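TatD-related deoxyribonuclease (Thermotoga maritima, PDB 1J6O) probably cuts DNA as a metal-dependent nuclease, hydrolysing phosphate ester bonds at a site predicted to hold two divalent cations. Local coordinates at residues 37-42 / 229-234; 49-54 / 86-91; 239-242 / 247-250. All blocks are in the same frame, centred on the assembly; numbering follows the deposited sequence.

Contact 1. Residues 37-42 / 229-234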
ATOM      1  N   GLU A  37      -5.746 -15.664 -10.495  1.00 11.91           N
ATOM      2  CA  GLU A  37      -7.002 -15.683 -11.247  1.00 15.05           C
ATOM      3  C   GLU A  37      -8.064 -16.529 -10.540  1.00 15.53           C
ATOM      4  O   GLU A  37      -9.196 -16.068 -10.300  1.00 16.35           O
ATOM      5  CB  GLU A  37      -6.743 -16.230 -12.652  1.00 19.96           C
ATOM      6  CG  GLU A  37      -7.875 -16.016 -13.642  1.00 27.04           C
ATOM      7  CD  GLU A  37      -7.419 -16.249 -15.081  1.00 32.01           C
ATOM      8  OE1 GLU A  37      -6.869 -17.334 -15.365  1.00 36.08           O
ATOM      9  OE2 GLU A  37      -7.599 -15.349 -15.929  1.00 36.32           O
ATOM     10  N   GLU A  38      -7.710 -17.757 -10.183  1.00 13.57           N
ATOM     11  CA  GLU A  38      -8.676 -18.623  -9.516  1.00 17.41           C
ATOM     12  C   GLU A  38      -9.183 -17.984  -8.239  1.00 15.98           C
ATOM     13  O   GLU A  38     -10.295 -18.241  -7.809  1.00 16.70           O
ATOM     14  CB  GLU A  38      -8.051 -19.979  -9.157  1.00 20.87           C
ATOM     15  CG  GLU A  38      -7.128 -20.540 -10.215  1.00 29.26           C
ATOM     16  CD  GLU A  38      -6.156 -21.592  -9.670  1.00 32.82           C
ATOM     17  OE1 GLU A  38      -6.414 -22.139  -8.570  1.00 34.90           O
ATOM     18  OE2 GLU A  38      -5.134 -21.869 -10.349  1.00 34.52           O
ATOM     19  N   ASN A  39      -8.369 -17.144  -7.618  1.00 13.77           N
ATOM     20  CA  ASN A  39      -8.796 -16.514  -6.385  1.00 13.90           C
ATOM     21  C   ASN A  39      -9.399 -15.118  -6.518  1.00 12.46           C
ATOM     22  O   ASN A  39      -9.560 -14.423  -5.519  1.00 13.31           O
ATOM     23  CB  ASN A  39      -7.631 -16.503  -5.386  1.00 15.28           C
ATOM     24  CG  ASN A  39      -7.411 -17.868  -4.738  1.00 18.64           C
ATOM     25  OD1 ASN A  39      -8.328 -18.434  -4.137  1.00 21.81           O
ATOM     26  ND2 ASN A  39      -6.205 -18.395  -4.857  1.00 18.85           N
ATOM     27  N   ASN A  40      -9.715 -14.724  -7.750  1.00 13.44           N
ATOM     28  CA  ASN A  40     -10.316 -13.422  -8.056  1.00 15.18           C
ATOM     29  C   ASN A  40      -9.464 -12.198  -7.742  1.00 14.89           C
ATOM     30  O   ASN A  40      -9.993 -11.112  -7.413  1.00 13.00           O
ATOM     31  CB  ASN A  40     -11.671 -13.286  -7.347  1.00 19.38           C
ATOM     32  CG  ASN A  40     -12.634 -14.396  -7.730  1.00 25.14           C
ATOM     33  OD1 ASN A  40     -13.174 -15.094  -6.730  1.00 27.36           O
ATOM     34  ND2 ASN A  40     -12.881 -14.626  -8.912  1.00 28.66           N
ATOM     35  N   ILE A  41      -8.152 -12.380  -7.802  1.00 11.75           N
ATOM     36  CA  ILE A  41      -7.241 -11.277  -7.536  1.00 10.41           C
ATOM     37  C   ILE A  41      -6.889 -10.741  -8.924  1.00 10.68           C
ATOM     38  O   ILE A  41      -6.183 -11.414  -9.688  1.00 11.70           O
ATOM     39  CB  ILE A  41      -5.929 -11.753  -6.840  1.00 10.58           C
ATOM     40  CG1 ILE A  41      -6.222 -12.349  -5.453  1.00 10.79           C
ATOM     41  CG2 ILE A  41      -4.967 -10.563  -6.729  1.00 10.37           C
ATOM     42  CD1 ILE A  41      -6.882 -11.383  -4.471  1.00 15.48           C
ATOM     43  N   GLU A  42      -7.369  -9.545  -9.261  1.00  8.97           N
ATOM     44  CA  GLU A  42      -7.089  -8.958 -10.575  1.00  9.65           C
ATOM     45  C   GLU A  42      -5.617  -8.586 -10.784  1.00  9.66           C
ATOM     46  O   GLU A  42      -5.056  -8.787 -11.874  1.00  7.77           O
ATOM     47  CB  GLU A  42      -7.990  -7.766 -10.772  1.00 11.28           C
ATOM     48  CG  GLU A  42      -7.910  -7.139 -12.113  1.00 13.32           C
ATOM     49  CD  GLU A  42      -8.983  -6.103 -12.267  1.00 15.64           C
ATOM     50  OE1 GLU A  42     -10.175  -6.472 -12.153  1.00 18.39           O
ATOM     51  OE2 GLU A  42      -8.634  -4.926 -12.496  1.00 20.68           O
ATOM     52  N   GLU A 229      -1.495 -13.801   2.768  1.00 10.35           N
ATOM     53  CA  GLU A 229      -1.304 -13.861   1.319  1.00 10.25           C
ATOM     54  C   GLU A 229      -2.534 -13.250   0.663  1.00 10.53           C
ATOM     55  O   GLU A 229      -3.606 -13.162   1.305  1.00  9.97           O
ATOM     56  CB  GLU A 229      -1.047 -15.287   0.840  1.00 12.21           C
ATOM     57  CG  GLU A 229      -2.150 -16.262   1.121  1.00 14.81           C
ATOM     58  CD  GLU A 229      -1.801 -17.618   0.579  1.00 18.16           C
ATOM     59  OE1 GLU A 229      -1.994 -17.816  -0.640  1.00 17.03           O
ATOM     60  OE2 GLU A 229      -1.305 -18.463   1.368  1.00 20.95           O
ATOM     61  N   PRO A 230      -2.422 -12.849  -0.624  1.00  9.48           N
ATOM     62  CA  PRO A 230      -3.515 -12.224  -1.373  1.00 11.56           C
ATOM     63  C   PRO A 230      -4.885 -12.859  -1.347  1.00 14.69           C
ATOM     64  O   PRO A 230      -5.868 -12.142  -1.209  1.00 14.13           O
ATOM     65  CB  PRO A 230      -2.959 -12.123  -2.792  1.00  9.89           C
ATOM     66  CG  PRO A 230      -1.499 -11.860  -2.525  1.00 10.30           C
ATOM     67  CD  PRO A 230      -1.215 -12.922  -1.465  1.00  9.54           C
ATOM     68  N   LYS A 231      -4.975 -14.181  -1.466  1.00 14.74           N
ATOM     69  CA  LYS A 231      -6.306 -14.790  -1.451  1.00 17.52           C
ATOM     70  C   LYS A 231      -7.079 -14.596  -0.146  1.00 18.63           C
ATOM     71  O   LYS A 231      -8.293 -14.803  -0.119  1.00 20.82           O
ATOM     72  CB  LYS A 231      -6.218 -16.278  -1.769  1.00 19.47           C
ATOM     73  CG  LYS A 231      -5.635 -17.103  -0.653  1.00 20.20           C
ATOM     74  CD  LYS A 231      -5.566 -18.565  -1.052  1.00 23.58           C
ATOM     75  CE  LYS A 231      -4.964 -19.381   0.072  1.00 24.99           C
ATOM     76  NZ  LYS A 231      -4.773 -20.802  -0.340  1.00 28.35           N
ATOM     77  N   TYR A 232      -6.401 -14.211   0.934  1.00 16.00           N
ATOM     78  CA  TYR A 232      -7.105 -14.013   2.190  1.00 13.82           C
ATOM     79  C   TYR A 232      -7.776 -12.664   2.194  1.00 13.21           C
ATOM     80  O   TYR A 232      -8.415 -12.294   3.168  1.00 12.44           O
ATOM     81  CB  TYR A 232      -6.173 -14.080   3.396  1.00 15.17           C
ATOM     82  CG  TYR A 232      -5.551 -15.437   3.636  1.00 14.23           C
ATOM     83  CD1 TYR A 232      -6.152 -16.608   3.149  1.00 16.71           C
ATOM     84  CD2 TYR A 232      -4.378 -15.553   4.369  1.00 14.03           C
ATOM     85  CE1 TYR A 232      -5.582 -17.856   3.397  1.00 16.84           C
ATOM     86  CE2 TYR A 232      -3.802 -16.787   4.618  1.00 14.99           C
ATOM     87  CZ  TYR A 232      -4.407 -17.934   4.135  1.00 18.32           C
ATOM     88  OH  TYR A 232      -3.846 -19.160   4.401  1.00 20.50           O
ATOM     89  N   LEU A 233      -7.626 -11.921   1.104  1.00 13.36           N
ATOM     90  CA  LEU A 233      -8.236 -10.611   1.016  1.00 13.95           C
ATOM     91  C   LEU A 233      -9.766 -10.741   1.101  1.00 13.57           C
ATOM     92  O   LEU A 233     -10.451  -9.794   1.497  1.00 12.37           O
ATOM     93  CB  LEU A 233      -7.814  -9.961  -0.302  1.00 17.25           C
ATOM     94  CG  LEU A 233      -7.681  -8.453  -0.392  1.00 18.26           C
ATOM     95  CD1 LEU A 233      -7.031  -7.876   0.858  1.00 16.55           C
ATOM     96  CD2 LEU A 233      -6.908  -8.128  -1.672  1.00 18.47           C
ATOM     97  N   LYS A 234     -10.297 -11.911   0.732  1.00 12.52           N
ATOM     98  CA  LYS A 234     -11.753 -12.110   0.782  1.00 13.79           C
ATOM     99  C   LYS A 234     -12.391 -11.814   2.144  1.00 13.05           C
ATOM    100  O   LYS A 234     -13.526 -11.353   2.211  1.00 12.14           O
ATOM    101  CB  LYS A 234     -12.112 -13.539   0.360  1.00 16.68           C
ATOM    102  CG  LYS A 234     -11.562 -14.603   1.270  1.00 20.39           C
ATOM    103  CD  LYS A 234     -11.548 -15.973   0.580  1.00 27.14           C
ATOM    104  CE  LYS A 234     -12.913 -16.607   0.515  1.00 29.40           C
ATOM    105  NZ  LYS A 234     -13.852 -15.822  -0.323  1.00 34.20           N
TER
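P230 and I41 meet where a short 3-10 turn settles over the start of strand 41-47. The proline ring turns P230 CB to the isoleucine, 4.2 Å from I41 CG1, while the terminal CD1 of I41 lies against the backbone of the turn, 3.5 Å from P230 O. That carbonyl is already engaged: L233 N donates to P230 O over 2.9 Å, the i to i+3 bond of the 3-10 turn, and the methyl therefore packs against a peptide whose oxygen has a polar partner. Proline suits the place: its fixed phi fits the first residue of a tight turn, and its ring offers a compact apolar surface that also reaches F36 and D15.

K231 follows, and its contact is made by the aliphatic part of the chain. K231 CB sits 3.6 Å from N39 CG, with the amide group of the asparagine lying across the lysine; farther out, K231 CD comes within 3.9 Å of N39 ND2. CG of K231 is wedged between the backbone N and the carbonyl carbon (chi1 72°), and from there the extended chain carries the ammonium away from segment 37-42. The touch is van der Waals in kind, N39 being the third residue of a type I turn, E37 to N40, that leads into the strand.

L233, the last to touch, sends CD2 toward I41, 4.3 Å from I41 CD1. I41 thus bridges P230 and L233, which the tight turn brings to the same side. Buried aliphatic groups fill the middle, with N39 and K231 at the partly exposed margin. L233 also packs on M13 and D15 of the adjacent parallel strand 13-18, so a late part of the chain is tied to the first two strands of the eight-stranded parallel sheet, consistent with the TIM-barrel clan of the TatD family.

Contact 2. Residues 49-54 / 86-91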
ATOM      1  N   VAL A  49      11.099  -2.247   0.035  1.00  9.23           N
ATOM      2  CA  VAL A  49      11.334  -1.486   1.276  1.00 10.02           C
ATOM      3  C   VAL A  49      12.717  -0.809   1.386  1.00  9.69           C
ATOM      4  O   VAL A  49      13.005  -0.116   2.371  1.00 10.40           O
ATOM      5  CB  VAL A  49      11.052  -2.339   2.555  1.00  9.56           C
ATOM      6  CG1 VAL A  49       9.551  -2.743   2.564  1.00 11.57           C
ATOM      7  CG2 VAL A  49      11.940  -3.584   2.603  1.00  9.92           C
ATOM      8  N   ASN A  50      13.560  -1.012   0.375  1.00  9.59           N
ATOM      9  CA  ASN A  50      14.886  -0.406   0.339  1.00  9.54           C
ATOM     10  C   ASN A  50      15.415  -0.637  -1.061  1.00 10.96           C
ATOM     11  O   ASN A  50      14.722  -1.218  -1.891  1.00 11.30           O
ATOM     12  CB  ASN A  50      15.829  -0.949   1.430  1.00 11.45           C
ATOM     13  CG  ASN A  50      16.054  -2.449   1.349  1.00 12.24           C
ATOM     14  OD1 ASN A  50      16.387  -2.992   0.302  1.00 13.00           O
ATOM     15  ND2 ASN A  50      15.902  -3.113   2.481  1.00 16.80           N
ATOM     16  N   LEU A  51      16.607  -0.166  -1.366  1.00  9.33           N
ATOM     17  CA  LEU A  51      17.123  -0.365  -2.709  1.00 11.42           C
ATOM     18  C   LEU A  51      17.259  -1.813  -3.165  1.00 10.32           C
ATOM     19  O   LEU A  51      16.808  -2.161  -4.262  1.00 10.79           O
ATOM     20  CB  LEU A  51      18.478   0.358  -2.874  1.00 12.00           C
ATOM     21  CG  LEU A  51      18.503   1.773  -3.472  1.00 16.81           C
ATOM     22  CD1 LEU A  51      17.242   2.516  -3.184  1.00 15.20           C
ATOM     23  CD2 LEU A  51      19.754   2.530  -2.965  1.00 15.41           C
ATOM     24  N   GLU A  52      17.884  -2.656  -2.351  1.00 10.83           N
ATOM     25  CA  GLU A  52      18.057  -4.060  -2.741  1.00 11.26           C
ATOM     26  C   GLU A  52      16.720  -4.781  -2.844  1.00 10.87           C
ATOM     27  O   GLU A  52      16.489  -5.586  -3.753  1.00 10.75           O
ATOM     28  CB  GLU A  52      18.922  -4.808  -1.724  1.00 14.24           C
ATOM     29  CG  GLU A  52      20.358  -4.331  -1.614  1.00 17.68           C
ATOM     30  CD  GLU A  52      20.464  -2.882  -1.172  1.00 20.72           C
ATOM     31  OE1 GLU A  52      19.790  -2.495  -0.177  1.00 23.29           O
ATOM     32  OE2 GLU A  52      21.231  -2.133  -1.822  1.00 24.78           O
ATOM     33  N   ASP A  53      15.865  -4.520  -1.870  1.00  9.63           N
ATOM     34  CA  ASP A  53      14.558  -5.147  -1.848  1.00  9.07           C
ATOM     35  C   ASP A  53      13.662  -4.661  -3.002  1.00  8.26           C
ATOM     36  O   ASP A  53      12.864  -5.443  -3.588  1.00  8.89           O
ATOM     37  CB  ASP A  53      13.927  -4.900  -0.471  1.00  9.60           C
ATOM     38  CG  ASP A  53      12.620  -5.623  -0.318  1.00 12.25           C
ATOM     39  OD1 ASP A  53      12.637  -6.854  -0.049  1.00 11.67           O
ATOM     40  OD2 ASP A  53      11.581  -4.953  -0.492  1.00 10.73           O
ATOM     41  N   SER A  54      13.790  -3.385  -3.347  1.00  7.07           N
ATOM     42  CA  SER A  54      12.986  -2.864  -4.435  1.00  8.25           C
ATOM     43  C   SER A  54      13.397  -3.540  -5.734  1.00  9.55           C
ATOM     44  O   SER A  54      12.544  -3.793  -6.604  1.00  7.94           O
ATOM     45  CB  SER A  54      13.136  -1.345  -4.554  1.00  8.59           C
ATOM     46  OG  SER A  54      12.448  -0.696  -3.498  1.00  8.74           O
ATOM     47  N   ILE A  86      18.019   8.356  -4.536  1.00 12.43           N
ATOM     48  CA  ILE A  86      16.894   8.832  -5.330  1.00 13.36           C
ATOM     49  C   ILE A  86      17.142   8.551  -6.817  1.00 15.00           C
ATOM     50  O   ILE A  86      16.216   8.214  -7.559  1.00 13.11           O
ATOM     51  CB  ILE A  86      16.662  10.331  -5.100  1.00 14.08           C
ATOM     52  CG1 ILE A  86      16.054  10.561  -3.716  1.00 11.91           C
ATOM     53  CG2 ILE A  86      15.719  10.900  -6.180  1.00 13.96           C
ATOM     54  CD1 ILE A  86      14.695   9.935  -3.542  1.00 14.36           C
ATOM     55  N   GLU A  87      18.389   8.702  -7.256  1.00 15.80           N
ATOM     56  CA  GLU A  87      18.726   8.447  -8.654  1.00 16.60           C
ATOM     57  C   GLU A  87      18.529   6.971  -8.953  1.00 16.21           C
ATOM     58  O   GLU A  87      18.108   6.578 -10.044  1.00 15.28           O
ATOM     59  CB  GLU A  87      20.186   8.795  -8.943  1.00 20.50           C
ATOM     60  CG  GLU A  87      20.458  10.257  -9.167  1.00 26.96           C
ATOM     61  CD  GLU A  87      21.703  10.453 -10.018  1.00 32.82           C
ATOM     62  OE1 GLU A  87      22.758   9.848  -9.681  1.00 35.34           O
ATOM     63  OE2 GLU A  87      21.622  11.195 -11.024  1.00 33.85           O
ATOM     64  N   HIS A  88      18.873   6.148  -7.976  1.00 13.78           N
ATOM     65  CA  HIS A  88      18.727   4.721  -8.145  1.00 15.43           C
ATOM     66  C   HIS A  88      17.234   4.336  -8.251  1.00 13.82           C
ATOM     67  O   HIS A  88      16.878   3.465  -9.041  1.00 13.16           O
ATOM     68  CB  HIS A  88      19.386   4.010  -6.981  1.00 17.77           C
ATOM     69  CG  HIS A  88      19.788   2.606  -7.295  1.00 23.96           C
ATOM     70  ND1 HIS A  88      20.958   2.046  -6.826  1.00 27.22           N
ATOM     71  CD2 HIS A  88      19.159   1.631  -7.996  1.00 25.99           C
ATOM     72  CE1 HIS A  88      21.029   0.785  -7.220  1.00 26.54           C
ATOM     73  NE2 HIS A  88      19.950   0.509  -7.931  1.00 26.24           N
ATOM     74  N   LEU A  89      16.367   4.976  -7.461  1.00 13.55           N
ATOM     75  CA  LEU A  89      14.933   4.661  -7.514  1.00 11.62           C
ATOM     76  C   LEU A  89      14.396   5.169  -8.854  1.00 12.05           C
ATOM     77  O   LEU A  89      13.568   4.517  -9.504  1.00 11.13           O
ATOM     78  CB  LEU A  89      14.165   5.327  -6.352  1.00  9.49           C
ATOM     79  CG  LEU A  89      14.409   4.790  -4.942  1.00  7.14           C
ATOM     80  CD1 LEU A  89      13.679   5.652  -3.898  1.00  7.75           C
ATOM     81  CD2 LEU A  89      13.944   3.323  -4.891  1.00  8.21           C
ATOM     82  N   GLU A  90      14.889   6.331  -9.279  1.00 12.51           N
ATOM     83  CA  GLU A  90      14.453   6.907 -10.540  1.00 13.51           C
ATOM     84  C   GLU A  90      14.818   5.971 -11.694  1.00 13.88           C
ATOM     85  O   GLU A  90      14.046   5.843 -12.656  1.00 14.85           O
ATOM     86  CB  GLU A  90      15.090   8.283 -10.738  1.00 15.66           C
ATOM     87  CG  GLU A  90      14.732   8.956 -12.047  1.00 19.97           C
ATOM     88  CD  GLU A  90      15.020  10.429 -11.984  1.00 24.60           C
ATOM     89  OE1 GLU A  90      16.022  10.797 -11.324  1.00 28.73           O
ATOM     90  OE2 GLU A  90      14.256  11.211 -12.579  1.00 27.55           O
ATOM     91  N   LYS A  91      15.971   5.301 -11.595  1.00 13.83           N
ATOM     92  CA  LYS A  91      16.412   4.372 -12.636  1.00 14.93           C
ATOM     93  C   LYS A  91      15.461   3.157 -12.674  1.00 16.83           C
ATOM     94  O   LYS A  91      15.145   2.623 -13.740  1.00 16.69           O
ATOM     95  CB  LYS A  91      17.824   3.865 -12.354  1.00 18.34           C
ATOM     96  CG  LYS A  91      18.249   2.734 -13.312  1.00 24.12           C
ATOM     97  CD  LYS A  91      19.593   2.111 -12.972  1.00 28.88           C
ATOM     98  CE  LYS A  91      19.916   0.938 -13.923  1.00 31.56           C
ATOM     99  NZ  LYS A  91      21.271   0.320 -13.678  1.00 33.44           N
TER
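L51 drives its isobutyl group between H88 and L89, joining the first turn of helix 51-61 to helix 85-92 in the helical layer outside the parallel strands of this TIM-barrel-like fold. The L51 and L89 side chains cross at about a right angle, with L51 CD1 3.8 Å from L89 CD2. On the other branch, the CG methine of L51 lies over one face of the H88 imidazole, 4.0 Å above the plane and displaced toward the rim, and L51 CD2 reaches H88 ND1 at 4.1 Å. With H88 CG anti to the backbone N (chi1 -157°), the ring is set over L51. A leucine serves well here because its forked end can meet a flat ring and another aliphatic chain at once; L89 extends the apolar surface to V71 of strand 67-71 and to L128 of helix 115-132, while H88 forms the exposed margin.

The helix bearing L51 is fixed at its start by N50, the N-cap, whose OD1 accepts a nearly straight bond from D53 N (2.7 Å, 169°). N50 ND2 is held in turn by D77. At the backbone of the same residue, N50 O is gripped from opposite faces by S54 N and S54 OG, each 2.8 Å away.

Contact 3. Residues 239-242 / 247-250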
ATOM      1  N   THR A 239     -15.731  -8.423   5.832  1.00 15.32           N
ATOM      2  CA  THR A 239     -15.940  -7.521   6.956  1.00 14.67           C
ATOM      3  C   THR A 239     -16.391  -6.141   6.493  1.00 15.98           C
ATOM      4  O   THR A 239     -17.348  -5.575   7.047  1.00 15.41           O
ATOM      5  CB  THR A 239     -14.655  -7.405   7.825  1.00 14.31           C
ATOM      6  OG1 THR A 239     -14.391  -8.674   8.442  1.00 16.72           O
ATOM      7  CG2 THR A 239     -14.802  -6.342   8.911  1.00 13.71           C
ATOM      8  N   ILE A 240     -15.716  -5.588   5.483  1.00 13.86           N
ATOM      9  CA  ILE A 240     -16.097  -4.263   4.998  1.00 13.80           C
ATOM     10  C   ILE A 240     -17.538  -4.244   4.539  1.00 14.23           C
ATOM     11  O   ILE A 240     -18.273  -3.302   4.848  1.00 15.77           O
ATOM     12  CB  ILE A 240     -15.181  -3.798   3.849  1.00 11.82           C
ATOM     13  CG1 ILE A 240     -13.761  -3.587   4.401  1.00 12.23           C
ATOM     14  CG2 ILE A 240     -15.719  -2.504   3.209  1.00 12.32           C
ATOM     15  CD1 ILE A 240     -12.728  -3.264   3.309  1.00 11.67           C
ATOM     16  N   SER A 241     -17.948  -5.274   3.812  1.00 15.01           N
ATOM     17  CA  SER A 241     -19.323  -5.339   3.328  1.00 15.44           C
ATOM     18  C   SER A 241     -20.313  -5.414   4.500  1.00 16.78           C
ATOM     19  O   SER A 241     -21.386  -4.791   4.478  1.00 15.97           O
ATOM     20  CB  SER A 241     -19.503  -6.553   2.409  1.00 18.43           C
ATOM     21  OG  SER A 241     -19.467  -7.780   3.130  1.00 18.89           O
ATOM     22  N   GLN A 242     -19.952  -6.147   5.544  1.00 16.21           N
ATOM     23  CA  GLN A 242     -20.854  -6.263   6.680  1.00 18.44           C
ATOM     24  C   GLN A 242     -20.953  -4.957   7.450  1.00 18.86           C
ATOM     25  O   GLN A 242     -22.042  -4.524   7.841  1.00 20.16           O
ATOM     26  CB  GLN A 242     -20.381  -7.390   7.593  1.00 17.36           C
ATOM     27  CG  GLN A 242     -20.330  -8.702   6.849  1.00 17.11           C
ATOM     28  CD  GLN A 242     -19.731  -9.815   7.649  1.00 15.61           C
ATOM     29  OE1 GLN A 242     -18.882  -9.589   8.519  1.00 15.48           O
ATOM     30  NE2 GLN A 242     -20.149 -11.039   7.352  1.00 17.26           N
ATOM     31  N   PRO A 247     -23.523  -5.239  -0.512  1.00 21.03           N
ATOM     32  CA  PRO A 247     -23.065  -6.515  -1.078  1.00 21.83           C
ATOM     33  C   PRO A 247     -21.526  -6.551  -1.241  1.00 22.72           C
ATOM     34  O   PRO A 247     -20.887  -5.502  -1.413  1.00 21.76           O
ATOM     35  CB  PRO A 247     -23.772  -6.568  -2.435  1.00 23.71           C
ATOM     36  CG  PRO A 247     -24.979  -5.692  -2.256  1.00 23.70           C
ATOM     37  CD  PRO A 247     -24.479  -4.560  -1.399  1.00 21.94           C
ATOM     38  N   GLU A 248     -20.933  -7.745  -1.188  1.00 22.04           N
ATOM     39  CA  GLU A 248     -19.480  -7.858  -1.343  1.00 21.58           C
ATOM     40  C   GLU A 248     -19.124  -7.398  -2.750  1.00 20.38           C
ATOM     41  O   GLU A 248     -18.027  -6.895  -3.002  1.00 19.30           O
ATOM     42  CB  GLU A 248     -19.012  -9.306  -1.118  1.00 23.27           C
ATOM     43  CG  GLU A 248     -19.149  -9.767   0.316  1.00 26.53           C
ATOM     44  CD  GLU A 248     -18.617 -11.170   0.532  1.00 30.40           C
ATOM     45  OE1 GLU A 248     -18.561 -11.941  -0.453  1.00 34.80           O
ATOM     46  OE2 GLU A 248     -18.272 -11.509   1.684  1.00 31.17           O
ATOM     47  N   ALA A 249     -20.065  -7.559  -3.671  1.00 19.42           N
ATOM     48  CA  ALA A 249     -19.826  -7.143  -5.034  1.00 19.69           C
ATOM     49  C   ALA A 249     -19.603  -5.637  -5.065  1.00 17.96           C
ATOM     50  O   ALA A 249     -18.832  -5.141  -5.888  1.00 17.50           O
ATOM     51  CB  ALA A 249     -21.016  -7.500  -5.917  1.00 20.62           C
ATOM     52  N   LYS A 250     -20.268  -4.904  -4.175  1.00 16.35           N
ATOM     53  CA  LYS A 250     -20.109  -3.445  -4.150  1.00 17.36           C
ATOM     54  C   LYS A 250     -18.744  -3.039  -3.625  1.00 14.03           C
ATOM     55  O   LYS A 250     -18.140  -2.070  -4.112  1.00 14.78           O
ATOM     56  CB  LYS A 250     -21.198  -2.760  -3.302  1.00 19.55           C
ATOM     57  CG  LYS A 250     -22.635  -2.964  -3.819  1.00 26.33           C
ATOM     58  CD  LYS A 250     -23.447  -1.649  -3.751  1.00 27.97           C
ATOM     59  CE  LYS A 250     -24.945  -1.919  -3.801  1.00 30.19           C
ATOM     60  NZ  LYS A 250     -25.298  -2.830  -4.936  1.00 31.92           N
TER
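S241 and E248 face each other across the turn between two successive helices, and their contact is made by a hydroxyl and a methylene. OG of S241 stands 3.5 Å from E248 CG, and its CB lies 3.9 Å from the same carbon, so the serine rests against the aliphatic stem of the glutamate while the carboxylate extends beyond it. P247 adds a lighter touch through its backbone, with P247 C 4.2 Å from S241 CB.

What positions the serine is its own helix. With OG set between the backbone N and the carbonyl carbon (chi1 71°), the hydroxyl reaches back along helix 233-244 to hydrogen-bond E238 O, which satisfies a buried polar atom. The small side chain also allows the backbones close together, S241 CA and E248 CA being 5.3 Å apart. On the other side P247 occupies the N-cap, and P247 O accepts from K250 N at 2.9 Å; proline is tolerated here because no helix hydrogen bond needs an N-H at this residue. E248 further touches V237 and E238, while V251 packs on both I240 and S241. The whole is a short connection between consecutive helices, 233-244 and 248-264, at the C-terminal end of the fold.

How the contacts relate
Helix 233-244 ties contacts 1 and 3 together: the N-terminal part of the helix, with the turn before it, takes part in contact 1, a later turn enters contact 3, and the two centres are about 15 Å apart on the same side of the chain's centre. Contact 2 lies well away, about 28 Å from contact 1 and about 37 Å from contact 3, centre to centre, on the opposite side of the chain's centre from contact 3. In sequence it is nested within the long loop that contact 1 closes, and contact 3 follows both. Contact 1 thus brings the chain leading into helix 233-244 back to an early strand, whereas contact 2 packs neighbouring helices within the early part of the same barrel-like domain.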